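Local coordinates for protein restriction endonuclease S subunits (Thermoanaerobacter tengcongensis, PDB 3OKG) that probably recognises and binds DNA as the specificity subunit of a type I restriction-modification methyltransferase, in which S and M polypeptides assemble together, at residues G32-P37 with R125-P130; T95-K100 with N144-S149; T300-L305 with W326-L331; A314-R319 with K353-V358. All coordinates share one frame; numbering follows the deposited sequence.

Contact 1: residues G32-P37 with R125-P130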
# COMPACT_ATOMS: atom_id res chain seq x y z
N GLY A 32 -26.27 -22.25 10.95
CA GLY A 32 -26.37 -23.55 11.60
C GLY A 32 -27.38 -24.49 10.95
O GLY A 32 -27.25 -25.71 11.03
N GLU A 33 -28.39 -23.93 10.30
CA GLU A 33 -29.43 -24.74 9.68
C GLU A 33 -28.89 -25.55 8.51
O GLU A 33 -29.48 -26.55 8.13
CB GLU A 33 -30.57 -23.85 9.17
CG GLU A 33 -31.38 -23.12 10.26
CD GLU A 33 -32.60 -22.43 9.64
OE1 GLU A 33 -33.56 -23.13 9.28
OE2 GLU A 33 -32.57 -21.20 9.46
N VAL A 34 -27.79 -25.10 7.91
CA VAL A 34 -27.19 -25.86 6.82
C VAL A 34 -25.82 -26.45 7.23
O VAL A 34 -25.00 -26.79 6.39
CB VAL A 34 -27.10 -25.00 5.52
CG1 VAL A 34 -28.47 -24.52 5.13
CG2 VAL A 34 -26.15 -23.81 5.72
N CYS A 35 -25.62 -26.64 8.53
CA CYS A 35 -24.41 -27.29 9.04
C CYS A 35 -24.72 -28.64 9.67
O CYS A 35 -25.87 -28.92 10.05
CB CYS A 35 -23.75 -26.41 10.11
SG CYS A 35 -23.03 -24.89 9.45
N LEU A 36 -23.69 -29.47 9.80
CA LEU A 36 -23.79 -30.77 10.45
C LEU A 36 -23.07 -30.78 11.79
O LEU A 36 -22.20 -29.94 12.04
CB LEU A 36 -23.18 -31.85 9.55
CG LEU A 36 -23.74 -32.01 8.12
CD1 LEU A 36 -22.89 -33.02 7.34
CD2 LEU A 36 -25.19 -32.45 8.17
N PRO A 37 -23.37 -31.77 12.64
CA PRO A 37 -22.65 -31.86 13.91
C PRO A 37 -21.17 -32.19 13.66
O PRO A 37 -20.80 -32.75 12.63
CB PRO A 37 -23.35 -33.01 14.64
CG PRO A 37 -24.65 -33.20 13.92
CD PRO A 37 -24.38 -32.83 12.51
N ARG A 125 -24.50 -31.00 2.69
CA ARG A 125 -24.44 -30.91 1.24
C ARG A 125 -25.79 -30.99 0.55
O ARG A 125 -25.90 -30.73 -0.65
CB ARG A 125 -23.53 -32.00 0.68
CG ARG A 125 -22.17 -32.01 1.35
CD ARG A 125 -21.36 -30.84 0.85
NE ARG A 125 -21.44 -30.72 -0.60
CZ ARG A 125 -20.56 -31.23 -1.46
NH1 ARG A 125 -19.51 -31.91 -1.03
NH2 ARG A 125 -20.74 -31.07 -2.77
N GLU A 126 -26.82 -31.34 1.29
CA GLU A 126 -28.17 -31.27 0.75
C GLU A 126 -28.60 -29.82 0.54
O GLU A 126 -29.54 -29.56 -0.19
CB GLU A 126 -29.17 -32.01 1.64
CG GLU A 126 -29.07 -33.53 1.51
CD GLU A 126 -29.85 -34.05 0.29
OE1 GLU A 126 -31.06 -34.37 0.43
OE2 GLU A 126 -29.26 -34.14 -0.81
N PHE A 127 -27.92 -28.87 1.19
CA PHE A 127 -28.40 -27.47 1.20
C PHE A 127 -27.32 -26.47 0.83
O PHE A 127 -27.63 -25.39 0.34
CB PHE A 127 -28.91 -27.04 2.58
CG PHE A 127 -30.06 -27.87 3.10
CD1 PHE A 127 -31.23 -28.00 2.38
CD2 PHE A 127 -29.95 -28.53 4.32
CE1 PHE A 127 -32.29 -28.77 2.86
CE2 PHE A 127 -31.01 -29.31 4.84
CZ PHE A 127 -32.17 -29.43 4.09
N ALA A 128 -26.06 -26.80 1.11
CA ALA A 128 -25.00 -25.80 0.94
C ALA A 128 -23.73 -26.43 0.43
O ALA A 128 -23.34 -27.53 0.87
CB ALA A 128 -24.74 -25.07 2.29
N GLU A 129 -23.06 -25.71 -0.45
CA GLU A 129 -21.73 -26.09 -0.93
C GLU A 129 -20.65 -25.54 0.01
O GLU A 129 -20.72 -24.36 0.38
CB GLU A 129 -21.50 -25.46 -2.30
CG GLU A 129 -22.44 -25.99 -3.35
CD GLU A 129 -22.03 -27.35 -3.86
OE1 GLU A 129 -20.84 -27.68 -3.76
OE2 GLU A 129 -22.90 -28.09 -4.35
N PRO A 130 -19.68 -26.38 0.41
CA PRO A 130 -18.59 -25.90 1.29
C PRO A 130 -17.93 -24.61 0.77
O PRO A 130 -17.67 -23.71 1.55
CB PRO A 130 -17.58 -27.07 1.29
CG PRO A 130 -18.46 -28.32 1.10
CD PRO A 130 -19.66 -27.85 0.24

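Contact 2: residues T95-K100 with N144-S149. With SO4 (sulfate ion), chain C.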
# COMPACT_ATOMS: atom_id res chain seq x y z
N THR A 95 -12.09 -15.71 17.98
CA THR A 95 -11.31 -14.58 18.48
C THR A 95 -11.03 -13.58 17.35
O THR A 95 -10.74 -13.99 16.22
CB THR A 95 -9.98 -15.07 19.05
OG1 THR A 95 -10.23 -15.80 20.26
CG2 THR A 95 -9.04 -13.91 19.34
N ARG A 96 -11.12 -12.28 17.64
CA ARG A 96 -10.92 -11.22 16.65
C ARG A 96 -11.48 -11.42 15.22
O ARG A 96 -10.82 -11.12 14.24
CB ARG A 96 -9.42 -10.83 16.62
CG ARG A 96 -8.94 -10.32 17.97
CD ARG A 96 -7.46 -9.95 17.95
NE ARG A 96 -6.61 -11.12 18.11
CZ ARG A 96 -6.27 -11.62 19.29
NH1 ARG A 96 -6.70 -11.06 20.41
NH2 ARG A 96 -5.48 -12.69 19.35
N PRO A 97 -12.72 -11.91 15.12
CA PRO A 97 -13.30 -12.28 13.82
C PRO A 97 -13.01 -11.34 12.65
O PRO A 97 -12.99 -11.77 11.49
CB PRO A 97 -14.80 -12.29 14.11
CG PRO A 97 -14.89 -12.39 15.61
CD PRO A 97 -13.74 -11.60 16.13
N TYR A 98 -12.74 -10.07 12.96
CA TYR A 98 -12.58 -9.11 11.89
C TYR A 98 -11.27 -9.38 11.15
O TYR A 98 -11.06 -8.85 10.07
CB TYR A 98 -12.58 -7.68 12.44
CG TYR A 98 -11.54 -7.45 13.51
CD1 TYR A 98 -10.25 -7.05 13.17
CD2 TYR A 98 -11.84 -7.62 14.87
CE1 TYR A 98 -9.29 -6.84 14.12
CE2 TYR A 98 -10.88 -7.40 15.83
CZ TYR A 98 -9.61 -7.01 15.46
OH TYR A 98 -8.64 -6.80 16.40
N LEU A 99 -10.39 -10.17 11.74
CA LEU A 99 -9.11 -10.45 11.09
C LEU A 99 -9.29 -11.40 9.88
O LEU A 99 -8.45 -11.44 9.00
CB LEU A 99 -8.11 -11.04 12.09
CG LEU A 99 -7.57 -10.10 13.18
CD1 LEU A 99 -6.65 -10.82 14.16
CD2 LEU A 99 -6.87 -8.91 12.55
N LYS A 100 -10.39 -12.14 9.87
CA LYS A 100 -10.72 -13.10 8.81
C LYS A 100 -9.77 -14.29 8.79
O LYS A 100 -9.39 -14.79 7.73
CB LYS A 100 -10.75 -12.44 7.42
CG LYS A 100 -11.49 -11.12 7.37
CD LYS A 100 -12.97 -11.29 7.41
CE LYS A 100 -13.63 -9.94 7.03
NZ LYS A 100 -15.12 -10.04 7.03
N ASN A 144 -20.32 -8.67 11.02
CA ASN A 144 -21.05 -7.54 11.55
C ASN A 144 -22.26 -7.99 12.38
O ASN A 144 -22.87 -7.19 13.11
CB ASN A 144 -21.44 -6.61 10.40
CG ASN A 144 -20.21 -5.83 9.82
OD1 ASN A 144 -19.09 -5.85 10.36
ND2 ASN A 144 -20.45 -5.13 8.70
N GLN A 145 -22.58 -9.28 12.28
CA GLN A 145 -23.70 -9.83 13.06
C GLN A 145 -23.29 -10.37 14.43
O GLN A 145 -24.13 -10.71 15.27
CB GLN A 145 -24.38 -10.95 12.27
CG GLN A 145 -25.15 -10.49 11.06
CD GLN A 145 -25.84 -11.68 10.41
OE1 GLN A 145 -26.68 -12.32 11.03
NE2 GLN A 145 -25.47 -11.99 9.17
N LEU A 146 -21.98 -10.44 14.66
CA LEU A 146 -21.49 -11.05 15.90
C LEU A 146 -21.45 -10.01 17.01
O LEU A 146 -20.51 -9.24 17.14
CB LEU A 146 -20.12 -11.68 15.67
CG LEU A 146 -20.19 -12.80 14.62
CD1 LEU A 146 -18.76 -13.26 14.32
CD2 LEU A 146 -21.05 -13.96 15.10
N THR A 147 -22.49 -9.98 17.82
CA THR A 147 -22.63 -8.89 18.77
C THR A 147 -21.54 -8.79 19.83
O THR A 147 -21.18 -7.69 20.23
CB THR A 147 -24.03 -8.93 19.40
OG1 THR A 147 -24.20 -10.16 20.11
CG2 THR A 147 -25.01 -8.86 18.32
N ALA A 148 -21.00 -9.94 20.26
CA ALA A 148 -19.95 -9.94 21.26
C ALA A 148 -18.65 -9.28 20.77
O ALA A 148 -17.75 -9.01 21.58
CB ALA A 148 -19.65 -11.37 21.77
N SER A 149 -18.57 -8.99 19.48
CA SER A 149 -17.41 -8.25 18.96
C SER A 149 -17.53 -6.76 19.14
O SER A 149 -16.53 -6.04 19.12
CB SER A 149 -17.20 -8.53 17.46
OG SER A 149 -16.83 -9.87 17.28
S SO4 C . -11.57 -11.15 21.13
O1 SO4 C . -12.14 -10.64 19.88
O2 SO4 C . -12.62 -11.68 22.02
O3 SO4 C . -10.60 -12.20 20.84
O4 SO4 C . -10.89 -10.04 21.80

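Contact 3: residues T300-L305 with W326-L331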
# COMPACT_ATOMS: atom_id res chain seq x y z
N THR A 300 16.99 18.68 -3.51
CA THR A 300 16.44 19.83 -4.19
C THR A 300 14.97 20.17 -3.85
O THR A 300 14.14 19.29 -3.58
CB THR A 300 16.53 19.58 -5.71
OG1 THR A 300 17.62 20.33 -6.27
CG2 THR A 300 15.25 19.96 -6.39
N ASN A 301 14.65 21.46 -3.89
CA ASN A 301 13.28 21.95 -3.87
C ASN A 301 13.14 23.18 -4.77
O ASN A 301 14.12 23.71 -5.27
CB ASN A 301 12.86 22.34 -2.44
CG ASN A 301 11.84 21.38 -1.82
OD1 ASN A 301 11.86 20.18 -2.06
ND2 ASN A 301 10.95 21.93 -1.01
N VAL A 302 11.92 23.65 -4.96
CA VAL A 302 11.71 24.91 -5.66
C VAL A 302 11.02 25.91 -4.74
O VAL A 302 10.09 25.55 -4.02
CB VAL A 302 10.85 24.71 -6.93
CG1 VAL A 302 10.24 26.03 -7.39
CG2 VAL A 302 11.69 24.08 -8.03
N ALA A 303 11.46 27.16 -4.78
CA ALA A 303 10.83 28.21 -3.97
C ALA A 303 9.50 28.61 -4.58
O ALA A 303 9.42 28.86 -5.77
CB ALA A 303 11.74 29.42 -3.89
N ASN A 304 8.45 28.68 -3.76
CA ASN A 304 7.19 29.24 -4.25
C ASN A 304 6.84 30.60 -3.66
O ASN A 304 5.81 31.18 -4.02
CB ASN A 304 6.01 28.26 -4.10
CG ASN A 304 5.96 27.59 -2.73
OD1 ASN A 304 5.18 26.65 -2.53
ND2 ASN A 304 6.78 28.06 -1.80
N LEU A 305 7.71 31.11 -2.79
CA LEU A 305 7.51 32.42 -2.17
C LEU A 305 8.85 33.11 -1.97
O LEU A 305 9.87 32.44 -1.80
CB LEU A 305 6.83 32.27 -0.80
CG LEU A 305 5.33 32.01 -0.72
CD1 LEU A 305 4.59 32.79 -1.80
CD2 LEU A 305 5.03 30.53 -0.81
N TRP A 326 14.34 22.48 -16.67
CA TRP A 326 15.52 21.79 -17.28
C TRP A 326 16.59 21.62 -16.21
O TRP A 326 17.16 20.53 -16.02
CB TRP A 326 16.06 22.62 -18.46
CG TRP A 326 17.23 22.00 -19.20
CD1 TRP A 326 18.55 22.43 -19.17
CD2 TRP A 326 17.19 20.88 -20.09
NE1 TRP A 326 19.33 21.63 -20.00
CE2 TRP A 326 18.52 20.68 -20.59
CE3 TRP A 326 16.17 20.03 -20.55
CZ2 TRP A 326 18.84 19.65 -21.47
CZ3 TRP A 326 16.50 19.01 -21.44
CH2 TRP A 326 17.82 18.83 -21.90
N LEU A 327 16.87 22.72 -15.50
CA LEU A 327 17.81 22.71 -14.39
C LEU A 327 17.42 21.68 -13.33
O LEU A 327 18.25 20.89 -12.87
CB LEU A 327 17.84 24.10 -13.73
CG LEU A 327 18.75 24.23 -12.51
CD1 LEU A 327 20.17 23.77 -12.85
CD2 LEU A 327 18.77 25.66 -12.00
N LEU A 328 16.15 21.68 -12.94
CA LEU A 328 15.67 20.76 -11.91
C LEU A 328 15.87 19.29 -12.29
O LEU A 328 16.34 18.49 -11.48
CB LEU A 328 14.18 21.02 -11.63
CG LEU A 328 13.68 20.45 -10.31
CD1 LEU A 328 14.52 21.01 -9.18
CD2 LEU A 328 12.19 20.79 -10.08
N TYR A 329 15.47 18.92 -13.50
CA TYR A 329 15.69 17.54 -13.95
C TYR A 329 17.17 17.17 -13.93
O TYR A 329 17.54 16.06 -13.57
CB TYR A 329 15.16 17.33 -15.35
CG TYR A 329 13.71 16.91 -15.36
CD1 TYR A 329 12.74 17.72 -15.95
CD2 TYR A 329 13.31 15.71 -14.77
CE1 TYR A 329 11.40 17.35 -15.96
CE2 TYR A 329 11.97 15.33 -14.76
CZ TYR A 329 11.03 16.16 -15.35
OH TYR A 329 9.71 15.79 -15.36
N TYR A 330 18.02 18.12 -14.34
CA TYR A 330 19.46 17.84 -14.41
C TYR A 330 20.02 17.60 -13.02
O TYR A 330 20.72 16.62 -12.79
CB TYR A 330 20.18 19.01 -15.06
CG TYR A 330 21.63 18.72 -15.41
CD1 TYR A 330 21.97 17.67 -16.24
CD2 TYR A 330 22.66 19.52 -14.91
CE1 TYR A 330 23.30 17.40 -16.56
CE2 TYR A 330 23.99 19.27 -15.23
CZ TYR A 330 24.30 18.22 -16.05
OH TYR A 330 25.60 17.96 -16.39
N LEU A 331 19.68 18.47 -12.08
CA LEU A 331 20.15 18.35 -10.70
C LEU A 331 19.67 17.05 -10.05
O LEU A 331 20.40 16.44 -9.28
CB LEU A 331 19.69 19.54 -9.85
CG LEU A 331 20.25 20.92 -10.20
CD1 LEU A 331 19.55 21.97 -9.35
CD2 LEU A 331 21.77 21.00 -10.03

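Contact 4: residues A314-R319 with K353-V358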
# COMPACT_ATOMS: atom_id res chain seq x y z
N ALA A 314 21.76 26.54 -0.99
CA ALA A 314 22.06 27.54 -2.00
C ALA A 314 20.76 27.75 -2.80
O ALA A 314 19.94 26.84 -2.89
CB ALA A 314 23.19 27.07 -2.91
N ALA A 315 20.56 28.94 -3.36
CA ALA A 315 19.47 29.16 -4.30
C ALA A 315 20.04 29.41 -5.71
O ALA A 315 21.03 30.13 -5.87
CB ALA A 315 18.60 30.31 -3.87
N LEU A 316 19.42 28.80 -6.72
CA LEU A 316 19.88 28.92 -8.11
C LEU A 316 18.80 29.61 -8.91
O LEU A 316 17.65 29.14 -8.97
CB LEU A 316 20.13 27.54 -8.70
CG LEU A 316 20.90 26.61 -7.76
CD1 LEU A 316 20.86 25.17 -8.28
CD2 LEU A 316 22.33 27.10 -7.62
N ARG A 317 19.13 30.74 -9.49
CA ARG A 317 18.13 31.49 -10.22
C ARG A 317 18.51 31.50 -11.68
O ARG A 317 19.47 32.17 -12.06
CB ARG A 317 18.00 32.92 -9.71
CG ARG A 317 16.84 33.66 -10.37
CD ARG A 317 16.60 35.02 -9.74
NE ARG A 317 16.16 34.91 -8.35
CZ ARG A 317 16.70 35.59 -7.33
NH1 ARG A 317 17.70 36.44 -7.54
NH2 ARG A 317 16.23 35.42 -6.11
N PRO A 318 17.78 30.74 -12.49
CA PRO A 318 18.10 30.59 -13.92
C PRO A 318 18.04 31.93 -14.63
O PRO A 318 17.15 32.74 -14.38
CB PRO A 318 16.97 29.70 -14.44
CG PRO A 318 16.48 28.94 -13.23
CD PRO A 318 16.66 29.88 -12.07
N ARG A 319 18.98 32.17 -15.53
CA ARG A 319 18.93 33.35 -16.38
C ARG A 319 18.00 33.03 -17.53
O ARG A 319 17.42 31.94 -17.57
CB ARG A 319 20.35 33.73 -16.83
CG ARG A 319 21.20 34.09 -15.62
CD ARG A 319 22.54 34.73 -15.95
NE ARG A 319 23.42 34.67 -14.79
CZ ARG A 319 24.71 34.99 -14.79
NH1 ARG A 319 25.30 35.41 -15.90
NH2 ARG A 319 25.42 34.87 -13.67
N LYS A 353 31.77 27.99 -5.99
CA LYS A 353 32.56 27.67 -7.17
C LYS A 353 32.21 26.29 -7.73
O LYS A 353 32.05 26.14 -8.94
CB LYS A 353 34.06 27.79 -6.87
CG LYS A 353 34.70 29.01 -7.51
CD LYS A 353 34.90 28.77 -9.01
CE LYS A 353 35.99 29.66 -9.60
NZ LYS A 353 36.59 29.05 -10.83
N ASP A 354 32.05 25.30 -6.85
CA ASP A 354 31.58 23.98 -7.26
C ASP A 354 30.34 24.08 -8.14
O ASP A 354 30.34 23.61 -9.28
CB ASP A 354 31.26 23.12 -6.03
CG ASP A 354 32.51 22.72 -5.27
OD1 ASP A 354 33.62 22.90 -5.81
OD2 ASP A 354 32.38 22.21 -4.13
N LEU A 355 29.31 24.73 -7.61
CA LEU A 355 28.04 24.86 -8.32
C LEU A 355 28.22 25.59 -9.63
O LEU A 355 27.67 25.18 -10.64
CB LEU A 355 27.04 25.63 -7.47
CG LEU A 355 25.91 24.86 -6.78
CD1 LEU A 355 26.23 23.39 -6.63
CD2 LEU A 355 25.58 25.51 -5.44
N GLN A 356 28.98 26.67 -9.61
CA GLN A 356 29.18 27.46 -10.81
C GLN A 356 29.91 26.65 -11.90
O GLN A 356 29.74 26.92 -13.09
CB GLN A 356 29.99 28.72 -10.50
CG GLN A 356 29.26 29.78 -9.67
CD GLN A 356 30.14 30.98 -9.38
OE1 GLN A 356 31.36 30.85 -9.27
NE2 GLN A 356 29.53 32.16 -9.26
N ASN A 357 30.71 25.68 -11.47
CA ASN A 357 31.58 24.94 -12.39
C ASN A 357 30.94 23.69 -13.01
O ASN A 357 31.53 23.06 -13.88
CB ASN A 357 32.85 24.51 -11.68
CG ASN A 357 33.87 25.61 -11.59
OD1 ASN A 357 33.79 26.60 -12.31
ND2 ASN A 357 34.86 25.44 -10.71
N VAL A 358 29.76 23.32 -12.51
CA VAL A 358 29.00 22.19 -13.05
C VAL A 358 28.69 22.43 -14.52
O VAL A 358 28.05 23.43 -14.84
CB VAL A 358 27.66 22.05 -12.28
CG1 VAL A 358 26.77 21.01 -12.93
CG2 VAL A 358 27.94 21.72 -10.81

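Contact 1: residues G32-P37 with R125-P130
V34 is offered to F127 and A128 by a tight turn, and the bond that draws this turn together, C35 N to G32 O at 3.1 Å, is a backbone one. The bond spans three residues and closes a turn in which V34 points its CB at the other segment. The side chain then meets two neighbours with two branches. With CG1 anti to the carbonyl carbon (chi1 -57°), that methyl comes to 3.6 Å from F127 CB, while CG2 lies 3.9 Å from A128 CB. F127 therefore takes part mainly through its CB; its ring, on this exposed side, stands obliquely to V34 CG1, with E33 O 4.3 Å from F127 CD2. V34 is buried, and I169 and L171 of strand 168-171 also pack against it. Backbone bonds of V34 to N124 and of L36 to R122 tie 32-37 to the chain leading into 125-130. On the other segment, Q177 bonds F127 O and E129 N through its side-chain amide. E129 also pairs with R178; R125 NH2, 3.5 Å from E129 OE1, adds charge attraction alone, since no N-H points at that oxygen. The whole is a loop-to-loop contact of the first DNA specificity domain, set where E129 occupies the N-cap of helix 130-137 beside the start of long helix 174-216.

Contact 2: residues T95-K100 with N144-S149
P97, which meets L146 and S149 across the contact, has a flat group on each neighbouring residue. T95 CG2 lies 3.6 Å above the R96 guanidinium plane, over its centre, with L99 CD1 at the edge; one face of the Y98 ring carries R96 O, offset toward the rim. That carbonyl also accepts L99 N at 2.7 Å, closing the 3-10 turn that P97 begins. Toward 144-149 the proline presents its ring carbons: CB lies 4.1 Å from L146 CD1, and CG lies 3.6 Å from S149 OG. A second turn, closed by S149 N to L146 O, carries both partners, so two loops of the first specificity domain meet through a pair of 3-10 turns. A glycine here takes away the ring, which would probably leave a gap beside L146 CD1 and S149 OG and let the start of the turn flex. A sulfate, probably from the crystallisation liquor, accepts R96 N through O1 at 3.0 Å (149° at the hydrogen); the placing of O3 is doubtful. R152 NH2 also binds this ion. K100 reaches D140, R138 O and T143 OG1 with its amine, while L99 O accepts K397 NZ from helix 392-407.

Contact 3: residues T300-L305 with W326-L331
T300 meets L328 through a methyl whose position is doubtful: CG2 is modelled nearer to L328 CD1 than two carbons can sit, and chi1, at -103°, is far from a staggered value. The sounder evidence for how this contact works comes from the neighbouring pairs. V302 CG2 lies 3.9 Å from L328 CD2, the two side chains crossing obliquely. L328 holds its CG anti to the backbone N (chi1 -162°), which brings the branched end of the side chain closer to the strand than its first bond would suggest, since that bond runs alongside the other segment. L331, one helical turn further on, points at the strand and sets CD1 4.0 Å from T300 OG1, at about a right angle to the threonine. This hydroxyl has a weak hydrogen bond to L290 O. No hydrogen bond joins the two segments, so side-chain packing carries the contact. The helix runs nearly antiparallel to the strand, at 164°, with their axes 9.7 Å apart. Strand 300-302 is an outermost strand of its antiparallel sheet, and next to it V289 of strand 289-292 touches T300, L327, L328 and L331. Other residues of the helix look to different neighbours: W326 and Y329 pack on helix 365-388, while W326 and Y330 pack on strand 359-362, placing helix 324-333 between the sheet and these elements.

Contact 4: residues A314-R319 with K353-V358
L355 packs on A314 and L316 through a single methyl, CD2, and this one atom makes up the tight part of the contact. It comes to 3.8 Å from A314 CB and 4.2 Å from L316 CD2, reaching two strand residues that point to the same face of the sheet. A315, lying between them, points the other way. The leucine has an unusual shape, chi1 -105° and chi2 21°, neither near a staggered value. All three residues are buried, and I239 of strand 237-241 and I350 also touch L355. The solvent side is quite different: K353 and N357 are exposed on segment 353-358, as is R319 on the strand segment, and none of them meets the opposite segment. R319 instead pairs with D238. The helix is short, and V358 N, just beyond it, makes weak bonds to D354 O and L355 O. At its start D354 OD2 accepts T351 N, as in one half of a capping box. The geometry is that of a helix laid against an antiparallel sheet, with strand 313-318 inside the sheet and helix 352-357 resting on one face, within the second DNA specificity domain.

How the contacts relate
The four contacts divide into two pairs, one in each DNA specificity domain, on opposite sides of the chain's centre. Contacts 1 and 2 have centres 21 Å apart and do not touch, their nearest atoms being about 10 Å apart. Contacts 3 and 4 are close neighbours, with centres 12 Å apart, and touch through apolar side chains: L331 CD1 of contact 3 lies 3.6 Å from L316 CD1 of contact 4, and Y330 also packs on V358. Both reach the same antiparallel sheet. Across the molecule, the centres of contacts 2 and 3 are 51 Å apart and those of 1 and 4 are 76 Å apart. The sulfate belongs to contact 2.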